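Local structure of Esterase/lipase (Uncultured bacterium, 3K6K) at residues G248-L253 against P277-V282; L273-P277 against I295-E299; G180-L184 against I300-I304. The protein probably hydrolyses carboxylic ester bonds as an esterase or lipase of the alpha/beta-hydrolase fold, related to hormone-sensitive lipase. All coordinates share one frame; numbering follows the deposited sequence.

All three contacts gather about the C-terminal half of the alpha/beta-hydrolase sheet. Interaction 1 joins the loops that follow strands 243-248 and 271-276 and holds Glu-251 and His-281, which with Ser-157 probably form the catalytic triad. Interaction 2, its centre about 11 Å from that of interaction 1, packs strand 271-276, outermost in this chain but continued by the second subunit, on helix 291-305; the two share Pro-277, and Ser-249 N lies 3.1 Å from Trp-276 O, a probable hydrogen bond. Interaction 3 sets the next turn of the same helix on strand 180-184, its centre about 10 Å from that of interaction 2 and 18 Å from that of interaction 1.

Interaction 1. Residues G248-L253 against P277-V282; sequences GSEEAL and PDMPHV
His-281 and Glu-251 meet in a histidine-carboxylate hydrogen bond that, with Ser-157 touching the imidazole, fits the Ser-His-Glu triad of an alpha/beta hydrolase, probably the catalytic one here. ND1 of His-281 donates to OE1 of Glu-251 over 2.6 Å, nearly straight at 163°. The oxygen lies close to the ring plane; ND1 stands well out of the carboxylate plane, and the two flat groups are nearly perpendicular (84°). With CG swung opposite the backbone N (chi1 -160°), the imidazole reaches the carboxylate, and rotation about CB-CG presents ND1; Val-282 CG2 sits over one ring face.

The other oxygen fixes the carboxylate: OE2 of Glu-251 accepts a hydrogen bond from the backbone N of Gly-248 at 2.9 Å, on its anti side and tilted from the plane, and shares another with Ser-185 OG. Behind this pair the two loops are tied through their backbones. Glu-250 N donates to Met-279 O (3.2 Å), and a water bridges Glu-250 O to His-281 N. Gly-248 lets the chains come this near; a side chain there would probably crowd Met-279 O. Farther out, Glu-250 OE2 and Asp-278 OD1 are like charges 4.5 Å apart; Arg-203 forms a salt bridge with Glu-250 OE2, and a second water donates to both carboxylates, 2.7 Å from Asp-278 OD1 and 3.3 Å from Glu-250 OE2.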
loop_
_atom_site.group_PDB
_atom_site.type_symbol
_atom_site.label_atom_id
_atom_site.label_comp_id
_atom_site.label_asym_id
_atom_site.label_seq_id
_atom_site.Cartn_x
_atom_site.Cartn_y
_atom_site.Cartn_z
ATOM N N GLY A 248 0.079 -8.439 7.451
ATOM C CA GLY A 248 1.271 -8.499 8.281
ATOM C C GLY A 248 2.503 -8.915 7.506
ATOM O O GLY A 248 2.389 -9.445 6.380
ATOM N N SER A 249 3.661 -8.632 8.083
ATOM C CA SER A 249 4.925 -9.090 7.591
ATOM C C SER A 249 5.064 -10.604 7.568
ATOM O O SER A 249 5.705 -11.130 6.641
ATOM C CB SER A 249 6.073 -8.552 8.468
ATOM O OG SER A 249 5.662 -8.427 9.846
ATOM N N GLU A 250 4.556 -11.294 8.594
ATOM C CA GLU A 250 4.877 -12.735 8.746
ATOM C C GLU A 250 3.896 -13.604 7.962
ATOM O O GLU A 250 3.221 -14.543 8.482
ATOM C CB GLU A 250 4.915 -13.169 10.200
ATOM C CG GLU A 250 5.684 -12.247 11.095
ATOM C CD GLU A 250 7.076 -11.968 10.643
ATOM O OE1 GLU A 250 7.905 -12.877 10.680
ATOM O OE2 GLU A 250 7.381 -10.807 10.286
ATOM N N GLU A 251 3.822 -13.312 6.681
ATOM C CA GLU A 251 2.771 -13.885 5.889
ATOM C C GLU A 251 3.240 -14.561 4.586
ATOM O O GLU A 251 3.788 -13.928 3.667
ATOM C CB GLU A 251 1.721 -12.812 5.622
ATOM C CG GLU A 251 1.019 -12.383 6.872
ATOM C CD GLU A 251 -0.450 -12.102 6.638
ATOM O OE1 GLU A 251 -1.045 -12.924 5.939
ATOM O OE2 GLU A 251 -1.026 -11.083 7.132
ATOM N N ALA A 252 3.006 -15.866 4.523
ATOM C CA ALA A 252 3.233 -16.611 3.287
ATOM C C ALA A 252 2.464 -15.942 2.103
ATOM O O ALA A 252 2.888 -16.076 0.964
ATOM C CB ALA A 252 2.754 -18.051 3.464
ATOM N N LEU A 253 1.337 -15.272 2.406
ATOM C CA LEU A 253 0.408 -14.644 1.437
ATOM C C LEU A 253 0.566 -13.081 1.370
ATOM O O LEU A 253 -0.331 -12.338 0.958
ATOM C CB LEU A 253 -1.044 -15.033 1.744
ATOM C CG LEU A 253 -1.411 -16.522 1.891
ATOM C CD1 LEU A 253 -2.917 -16.738 2.005
ATOM C CD2 LEU A 253 -0.867 -17.299 0.679
ATOM N N PRO A 277 4.440 -4.545 10.617
ATOM C CA PRO A 277 5.652 -5.174 11.163
ATOM C C PRO A 277 5.349 -6.251 12.240
ATOM O O PRO A 277 4.575 -6.019 13.190
ATOM C CB PRO A 277 6.429 -3.992 11.796
ATOM C CG PRO A 277 5.757 -2.740 11.354
ATOM C CD PRO A 277 4.489 -3.074 10.630
ATOM N N ASP A 278 5.984 -7.413 12.121
ATOM C CA ASP A 278 5.816 -8.470 13.161
ATOM C C ASP A 278 4.352 -8.962 13.383
ATOM O O ASP A 278 4.062 -9.589 14.428
ATOM C CB ASP A 278 6.353 -7.981 14.533
ATOM C CG ASP A 278 7.838 -7.613 14.505
ATOM O OD1 ASP A 278 8.645 -8.315 13.870
ATOM O OD2 ASP A 278 8.200 -6.624 15.183
ATOM N N MET A 279 3.431 -8.661 12.469
ATOM C CA MET A 279 2.040 -9.172 12.604
ATOM C C MET A 279 1.800 -10.431 11.772
ATOM O O MET A 279 2.269 -10.529 10.638
ATOM C CB MET A 279 0.994 -8.101 12.255
ATOM C CG MET A 279 0.976 -6.947 13.299
ATOM S SD MET A 279 0.463 -7.676 14.887
ATOM C CE MET A 279 2.114 -7.625 15.607
ATOM N N PRO A 280 1.107 -11.407 12.337
ATOM C CA PRO A 280 0.845 -12.644 11.571
ATOM C C PRO A 280 -0.446 -12.507 10.793
ATOM O O PRO A 280 -1.090 -11.447 10.831
ATOM C CB PRO A 280 0.652 -13.687 12.684
ATOM C CG PRO A 280 -0.117 -12.842 13.791
ATOM C CD PRO A 280 0.725 -11.557 13.763
ATOM N N HIS A 281 -0.820 -13.584 10.118
ATOM C CA HIS A 281 -2.005 -13.648 9.307
ATOM C C HIS A 281 -3.218 -13.167 10.077
ATOM O O HIS A 281 -3.425 -13.600 11.207
ATOM C CB HIS A 281 -2.204 -15.100 8.942
ATOM C CG HIS A 281 -3.074 -15.309 7.752
ATOM N ND1 HIS A 281 -2.954 -14.557 6.604
ATOM C CD2 HIS A 281 -4.080 -16.194 7.528
ATOM C CE1 HIS A 281 -3.845 -14.974 5.724
ATOM N NE2 HIS A 281 -4.537 -15.964 6.255
ATOM N N VAL A 282 -4.033 -12.325 9.452
ATOM C CA VAL A 282 -5.238 -11.742 10.043
ATOM C C VAL A 282 -5.044 -11.348 11.535
ATOM O O VAL A 282 -5.809 -11.717 12.414
ATOM C CB VAL A 282 -6.536 -12.607 9.838
ATOM C CG1 VAL A 282 -7.747 -11.740 10.166
ATOM C CG2 VAL A 282 -6.695 -13.165 8.353
HETATM O O HOH W 1 1.189 -15.723 9.949
HETATM O O HOH W 2 9.280 -8.340 11.240
#

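Interaction 2. Residues L273-P277 against I295-E299; sequences LKIWP and ISIKE
Trp-276 overlaps Ser-296 with the six-membered part of its indole: CB of the serine lies over one face, 4.0 Å from the ring centroid and 26° off the normal, a CH-pi contact. The opposite face carries Lys-274 CE, offset toward the rim, so the ring is sandwiched between its strand neighbour and the helix. Ile-295 meets the ring at its edge, CG2 in the indole plane and 4.0 Å from Trp-276 CH2.

Across that second face Lys-274 runs out fully extended from CG onward, and its NZ reaches Glu-299 OE2 at 2.6 Å, a salt bridge taken on the syn lone pair of that oxygen; Glu-299 OE1 lies 2.9 Å from the same NZ. The glutamate chain is likewise extended, and the two side chains cross at about a right angle. The same OE2 comes within 3.5 Å of Trp-276 CZ2. Were Glu-299 replaced by an alanine, the Lys-274 ammonium would probably lose its mate on the helix and the indole one neighbour near CZ2.

Strand 273-276 and helix 295-299 run antiparallel (170°), their axes 11.5 Å apart, at the strand where the sheet continues into the second subunit. Ser-296 OG is hydrogen-bonded to His-246 ND1. The contact thus combines apolar and CH-pi packing round a buried indole with a partly exposed charge pair, which probably keeps Lys-274 laid over the ring.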
loop_
_atom_site.group_PDB
_atom_site.type_symbol
_atom_site.label_atom_id
_atom_site.label_comp_id
_atom_site.label_asym_id
_atom_site.label_seq_id
_atom_site.Cartn_x
_atom_site.Cartn_y
_atom_site.Cartn_z
ATOM N N LEU A 273 -2.675 0.185 0.785
ATOM C CA LEU A 273 -2.212 -1.023 1.367
ATOM C C LEU A 273 -1.283 -0.630 2.495
ATOM O O LEU A 273 -0.355 0.151 2.249
ATOM C CB LEU A 273 -1.441 -1.757 0.327
ATOM C CG LEU A 273 -0.766 -3.135 0.459
ATOM C CD1 LEU A 273 0.714 -3.015 0.253
ATOM C CD2 LEU A 273 -1.134 -3.944 1.688
ATOM N N LYS A 274 -1.539 -1.159 3.709
ATOM C CA LYS A 274 -0.607 -1.060 4.793
ATOM C C LYS A 274 -0.101 -2.459 5.204
ATOM O O LYS A 274 -0.860 -3.409 5.342
ATOM C CB LYS A 274 -1.253 -0.335 5.980
ATOM C CG LYS A 274 -0.282 0.099 7.067
ATOM C CD LYS A 274 -1.050 0.968 8.062
ATOM C CE LYS A 274 -0.200 1.503 9.225
ATOM N NZ LYS A 274 -1.097 2.523 9.865
ATOM N N ILE A 275 1.202 -2.555 5.433
ATOM C CA ILE A 275 1.797 -3.786 5.877
ATOM C C ILE A 275 2.320 -3.614 7.281
ATOM O O ILE A 275 3.100 -2.673 7.522
ATOM C CB ILE A 275 2.951 -4.150 4.984
ATOM C CG1 ILE A 275 2.446 -4.364 3.541
ATOM C CG2 ILE A 275 3.590 -5.405 5.519
ATOM C CD1 ILE A 275 3.603 -4.532 2.562
ATOM N N TRP A 276 1.975 -4.539 8.172
ATOM C CA TRP A 276 2.229 -4.357 9.590
ATOM C C TRP A 276 3.362 -5.213 10.148
ATOM O O TRP A 276 3.247 -6.428 10.215
ATOM C CB TRP A 276 0.958 -4.546 10.440
ATOM C CG TRP A 276 -0.182 -3.601 10.087
ATOM C CD1 TRP A 276 -0.963 -3.652 8.966
ATOM C CD2 TRP A 276 -0.738 -2.529 10.914
ATOM N NE1 TRP A 276 -1.917 -2.635 9.004
ATOM C CE2 TRP A 276 -1.817 -1.961 10.191
ATOM C CE3 TRP A 276 -0.415 -1.998 12.176
ATOM C CZ2 TRP A 276 -2.542 -0.901 10.666
ATOM C CZ3 TRP A 276 -1.144 -0.950 12.643
ATOM C CH2 TRP A 276 -2.213 -0.406 11.891
ATOM N N PRO A 277 4.440 -4.545 10.617
ATOM C CA PRO A 277 5.652 -5.174 11.163
ATOM C C PRO A 277 5.349 -6.251 12.240
ATOM O O PRO A 277 4.575 -6.019 13.190
ATOM C CB PRO A 277 6.429 -3.992 11.796
ATOM C CG PRO A 277 5.757 -2.740 11.354
ATOM C CD PRO A 277 4.489 -3.074 10.630
ATOM N N ILE A 295 -5.093 -1.043 16.707
ATOM C CA ILE A 295 -4.782 0.095 15.847
ATOM C C ILE A 295 -5.285 -0.147 14.413
ATOM O O ILE A 295 -5.814 0.758 13.766
ATOM C CB ILE A 295 -3.254 0.421 15.814
ATOM C CG1 ILE A 295 -2.647 0.485 17.213
ATOM C CG2 ILE A 295 -2.941 1.788 15.126
ATOM C CD1 ILE A 295 -1.009 0.647 17.169
ATOM N N SER A 296 -5.081 -1.354 13.882
ATOM C CA SER A 296 -5.513 -1.618 12.519
ATOM C C SER A 296 -7.074 -1.497 12.384
ATOM O O SER A 296 -7.610 -0.916 11.441
ATOM C CB SER A 296 -5.061 -2.995 12.103
ATOM O OG SER A 296 -5.831 -3.368 10.997
ATOM N N ILE A 297 -7.775 -2.092 13.333
ATOM C CA ILE A 297 -9.194 -1.953 13.450
ATOM C C ILE A 297 -9.617 -0.474 13.503
ATOM O O ILE A 297 -10.568 -0.053 12.834
ATOM C CB ILE A 297 -9.687 -2.873 14.604
ATOM C CG1 ILE A 297 -9.657 -4.370 14.073
ATOM C CG2 ILE A 297 -11.080 -2.572 14.986
ATOM C CD1 ILE A 297 -9.676 -5.425 15.182
ATOM N N LYS A 298 -8.881 0.325 14.254
ATOM C CA LYS A 298 -9.219 1.708 14.426
ATOM C C LYS A 298 -9.131 2.388 13.068
ATOM O O LYS A 298 -10.082 3.069 12.667
ATOM C CB LYS A 298 -8.269 2.366 15.432
ATOM C CG LYS A 298 -8.822 3.659 16.109
ATOM C CD LYS A 298 -9.687 3.367 17.418
ATOM C CE LYS A 298 -8.879 3.298 18.741
ATOM N NZ LYS A 298 -8.196 1.977 19.012
ATOM N N GLU A 299 -8.021 2.166 12.356
ATOM C CA GLU A 299 -7.817 2.768 11.053
ATOM C C GLU A 299 -8.821 2.312 9.986
ATOM O O GLU A 299 -9.290 3.154 9.188
ATOM C CB GLU A 299 -6.393 2.541 10.557
ATOM C CG GLU A 299 -5.391 3.219 11.405
ATOM C CD GLU A 299 -3.960 3.006 10.961
ATOM O OE1 GLU A 299 -3.091 3.554 11.674
ATOM O OE2 GLU A 299 -3.700 2.325 9.929
#

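Interaction 3. Residues G180-L184 against I300-I304; sequences GLVML and ICHWI
The central sheet of the alpha/beta hydrolase is covered here by its C-terminal helix: residues 300-304 run along strand 180-184, antiparallel to it (170°), with axes 10.2 Å apart. No hydrogen bond crosses this buried contact, which is carried by apolar side chains. Val-182 is at its middle and divides its two methyls. CG1, anti to the backbone N (chi1 -172°), meets Ile-300 CG2 at 4.0 Å, whereas CG2 touches both Trp-303 CZ3 (3.6 Å) and Ile-304 CG1 (3.9 Å). Val-182 and the indole lie alongside, pointing contrary ways.

At the C-terminal end of the strand, Leu-184 and Ile-300 reach tip to tip, their CD1 atoms only 3.4 Å apart, closer than two methyl carbons normally pack. At the other end Trp-303 CH2 comes to 4.0 Å from Gly-180 CA and also lies near the carbonyl oxygen of Leu-181. Gly-180 makes room for the indole, as any side chain at this position would probably come too close to CH2. Trp-303 NE1 hydrogen-bonds to Glu-272 OE1, which ties the polar edge of the ring, and Arg-307 makes a cation-pi contact with the indole.

Strand 180-184 lies between strands 151-156 and 243-248; Ile-304 also touches Ile-152 of the first and Trp-303 touches Leu-244 of the second, while helix 96-110 packs alongside through Leu-102 on Leu-184 and Leu-106 on Ile-300.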
loop_
_atom_site.group_PDB
_atom_site.type_symbol
_atom_site.label_atom_id
_atom_site.label_comp_id
_atom_site.label_asym_id
_atom_site.label_seq_id
_atom_site.Cartn_x
_atom_site.Cartn_y
_atom_site.Cartn_z
ATOM N N GLY A 180 -16.962 0.770 -0.947
ATOM C CA GLY A 180 -15.537 0.322 -0.821
ATOM C C GLY A 180 -15.343 -1.172 -0.497
ATOM O O GLY A 180 -16.271 -1.883 -0.151
ATOM N N LEU A 181 -14.130 -1.663 -0.660
ATOM C CA LEU A 181 -13.808 -3.001 -0.318
ATOM C C LEU A 181 -12.716 -2.956 0.765
ATOM O O LEU A 181 -11.651 -2.332 0.517
ATOM C CB LEU A 181 -13.275 -3.707 -1.583
ATOM C CG LEU A 181 -14.199 -3.742 -2.830
ATOM C CD1 LEU A 181 -13.460 -4.126 -4.066
ATOM C CD2 LEU A 181 -15.357 -4.704 -2.650
ATOM N N VAL A 182 -12.939 -3.566 1.951
ATOM C CA VAL A 182 -11.831 -3.841 2.898
ATOM C C VAL A 182 -11.367 -5.300 2.933
ATOM O O VAL A 182 -12.180 -6.230 2.995
ATOM C CB VAL A 182 -12.155 -3.400 4.288
ATOM C CG1 VAL A 182 -10.918 -3.528 5.190
ATOM C CG2 VAL A 182 -12.629 -1.935 4.273
ATOM N N MET A 183 -10.055 -5.527 2.923
ATOM C CA MET A 183 -9.502 -6.895 2.921
ATOM C C MET A 183 -8.337 -7.085 3.913
ATOM O O MET A 183 -7.355 -6.367 3.888
ATOM C CB MET A 183 -9.065 -7.333 1.502
ATOM C CG MET A 183 -10.200 -7.353 0.478
ATOM S SD MET A 183 -9.526 -7.552 -1.184
ATOM C CE MET A 183 -9.376 -5.845 -1.680
ATOM N N LEU A 184 -8.454 -8.077 4.784
ATOM C CA LEU A 184 -7.489 -8.302 5.851
ATOM C C LEU A 184 -6.725 -9.558 5.401
ATOM O O LEU A 184 -7.338 -10.636 5.327
ATOM C CB LEU A 184 -8.295 -8.531 7.152
ATOM C CG LEU A 184 -8.711 -7.374 8.061
ATOM C CD1 LEU A 184 -8.703 -5.982 7.398
ATOM C CD2 LEU A 184 -9.977 -7.587 8.935
ATOM N N ILE A 300 -9.129 1.002 9.981
ATOM C CA ILE A 300 -10.071 0.417 9.048
ATOM C C ILE A 300 -11.409 1.079 9.212
ATOM O O ILE A 300 -12.090 1.374 8.216
ATOM C CB ILE A 300 -10.278 -1.090 9.263
ATOM C CG1 ILE A 300 -9.096 -1.931 8.724
ATOM C CG2 ILE A 300 -11.561 -1.561 8.557
ATOM C CD1 ILE A 300 -8.970 -3.241 9.446
ATOM N N CYS A 301 -11.782 1.308 10.475
ATOM C CA CYS A 301 -13.078 1.907 10.774
ATOM C C CYS A 301 -13.080 3.363 10.342
ATOM O O CYS A 301 -14.046 3.819 9.750
ATOM C CB CYS A 301 -13.502 1.707 12.245
ATOM S SG CYS A 301 -14.014 -0.042 12.562
ATOM N N HIS A 302 -12.004 4.077 10.611
ATOM C CA HIS A 302 -11.909 5.432 10.136
ATOM C C HIS A 302 -12.113 5.437 8.596
ATOM O O HIS A 302 -12.878 6.258 8.037
ATOM C CB HIS A 302 -10.554 6.030 10.527
ATOM C CG HIS A 302 -10.502 7.527 10.437
ATOM N ND1 HIS A 302 -10.934 8.351 11.463
ATOM C CD2 HIS A 302 -10.063 8.354 9.451
ATOM C CE1 HIS A 302 -10.761 9.619 11.115
ATOM N NE2 HIS A 302 -10.244 9.649 9.897
ATOM N N TRP A 303 -11.438 4.519 7.912
ATOM C CA TRP A 303 -11.554 4.425 6.490
ATOM C C TRP A 303 -12.998 4.189 6.143
ATOM O O TRP A 303 -13.563 4.871 5.277
ATOM C CB TRP A 303 -10.740 3.282 5.976
ATOM C CG TRP A 303 -10.519 3.309 4.501
ATOM C CD1 TRP A 303 -9.497 3.983 3.802
ATOM C CD2 TRP A 303 -11.249 2.582 3.517
ATOM N NE1 TRP A 303 -9.618 3.728 2.450
ATOM C CE2 TRP A 303 -10.673 2.869 2.255
ATOM C CE3 TRP A 303 -12.320 1.715 3.573
ATOM C CZ2 TRP A 303 -11.150 2.279 1.064
ATOM C CZ3 TRP A 303 -12.798 1.173 2.410
ATOM C CH2 TRP A 303 -12.209 1.446 1.163
ATOM N N ILE A 304 -13.592 3.214 6.801
ATOM C CA ILE A 304 -14.909 2.846 6.422
ATOM C C ILE A 304 -15.805 4.037 6.622
ATOM O O ILE A 304 -16.479 4.476 5.707
ATOM C CB ILE A 304 -15.452 1.615 7.179
ATOM C CG1 ILE A 304 -14.873 0.336 6.585
ATOM C CG2 ILE A 304 -17.004 1.553 7.076
ATOM C CD1 ILE A 304 -15.091 -0.879 7.461
#